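Local coordinates for protein antitoxin RelF (Mycobacterium tuberculosis, PDB 3G5O) that neutralizes its cognate toxin RelG and, together with that toxin, binds DNA and represses its own promoter, at the interface of chains A and B. Sequence-based numbering; all coordinates share one arbitrary frame. Chains: chain A/B, Uncharacterized protein Rv2865.

The interface of chains A and B. Residues chain A 24, 27, 46-48; chain B 43-45.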
loop_
_atom_site.group_PDB
_atom_site.type_symbol
_atom_site.label_atom_id
_atom_site.label_comp_id
_atom_site.label_asym_id
_atom_site.label_seq_id
_atom_site.Cartn_x
_atom_site.Cartn_y
_atom_site.Cartn_z
ATOM N N VAL A 24 -16.883 10.800 13.128
ATOM C CA VAL A 24 -15.464 10.705 13.492
ATOM C C VAL A 24 -15.235 9.642 14.589
ATOM O O VAL A 24 -14.328 8.788 14.454
ATOM C CB VAL A 24 -14.861 12.072 13.900
ATOM C CG1 VAL A 24 -13.538 11.886 14.559
ATOM C CG2 VAL A 24 -14.714 12.974 12.672
ATOM N N VAL A 27 -15.546 5.920 12.838
ATOM C CA VAL A 27 -14.419 5.393 12.084
ATOM C C VAL A 27 -13.159 5.250 12.973
ATOM O O VAL A 27 -12.320 4.375 12.749
ATOM C CB VAL A 27 -14.112 6.205 10.799
ATOM C CG1 VAL A 27 -15.355 6.321 9.941
ATOM C CG2 VAL A 27 -13.534 7.567 11.129
ATOM N N LEU A 46 -13.453 9.227 4.546
ATOM C CA LEU A 46 -13.054 9.329 5.946
ATOM C C LEU A 46 -12.794 7.956 6.550
ATOM O O LEU A 46 -13.641 7.068 6.429
ATOM C CB LEU A 46 -14.147 10.074 6.754
ATOM C CG LEU A 46 -13.859 10.517 8.184
ATOM C CD1 LEU A 46 -12.978 11.768 8.217
ATOM C CD2 LEU A 46 -15.190 10.812 8.903
ATOM N N VAL A 47 -11.638 7.782 7.211
ATOM C CA VAL A 47 -11.313 6.532 7.909
ATOM C C VAL A 47 -10.679 6.839 9.258
ATOM O O VAL A 47 -10.267 7.956 9.490
ATOM C CB VAL A 47 -10.315 5.633 7.095
ATOM C CG1 VAL A 47 -10.966 5.178 5.836
ATOM C CG2 VAL A 47 -9.018 6.387 6.786
ATOM N N GLY A 48 -10.574 5.841 10.141
ATOM C CA GLY A 48 -9.944 6.046 11.459
ATOM C C GLY A 48 -8.476 6.402 11.264
ATOM O O GLY A 48 -7.847 6.001 10.248
ATOM N N ALA B 43 -7.990 11.177 15.369
ATOM C CA ALA B 43 -9.178 10.317 15.418
ATOM C C ALA B 43 -9.504 9.786 14.040
ATOM O O ALA B 43 -9.901 8.644 13.902
ATOM C CB ALA B 43 -10.405 11.069 16.002
ATOM N N ALA B 44 -9.364 10.627 13.020
ATOM C CA ALA B 44 -9.776 10.238 11.697
ATOM C C ALA B 44 -8.891 10.892 10.657
ATOM O O ALA B 44 -8.214 11.885 10.935
ATOM C CB ALA B 44 -11.258 10.675 11.447
ATOM N N VAL B 45 -8.900 10.326 9.464
ATOM C CA VAL B 45 -8.168 10.921 8.362
ATOM C C VAL B 45 -9.140 11.117 7.220
ATOM O O VAL B 45 -9.916 10.198 6.876
ATOM C CB VAL B 45 -6.949 10.052 7.943
ATOM C CG1 VAL B 45 -6.330 10.569 6.652
ATOM C CG2 VAL B 45 -5.886 10.004 9.051
#
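The methyl group of B:Ala44 sits among A:Val24, A:Val27 and A:Leu46, with the carbonyl oxygen of A:Val47 also beside it (B:Ala44 CB to A:Val47 O 3.5 Å). CD1 of A:Leu46 lies 3.8 Å from B:Ala44 CB. From the helix side, CG2 of A:Val27 reaches the same methyl, at 3.9 Å from B:Ala44 CB. The chi1 of -54° sets CG1 of A:Val27 opposite the carbonyl carbon and leaves CG2, between the backbone N and the carbonyl carbon, facing that methyl. CG1 of A:Val24 touches two alanines of chain B. It packs methyl to methyl on B:Ala43 CB at 3.5 Å and also borders B:Ala44 CB. That branch lies opposite its main-chain nitrogen (chi1 167°), which directs it at the two alanine methyls. The short side chains of B:Ala43 and B:Ala44 probably allow helix 20-28 to approach the strand closely. B:Ala44 has the most surface hidden here, 41 Å².

Beside this apolar group the two backbones join. A:Val47 N donates to B:Val45 O at 3.0 Å, in the plane of that carbonyl. In return, B:Val45 N donates to A:Val47 O at 2.7 Å, nearly in line with the C=O bond. Both bonds are close to straight, 166° at the hydrogen. They hold A:Val47 opposite B:Val45 and so help set the strand register. CG2 of A:Val47 flanks the first bond, 3.9 Å from B:Val45 O.

The bridges are antiparallel, pairing A:Val47 with B:Val45 and A:Gly48 with B:Ala44. Strand 41-48 of each chain thus meets its counterpart, and helix 20-28 of chain A packs against the junction. A two-fold axis repeats the patch with the chains exchanged. This pairing probably belongs to the antitoxin dimer within the 1:1 heterotetramer with toxin.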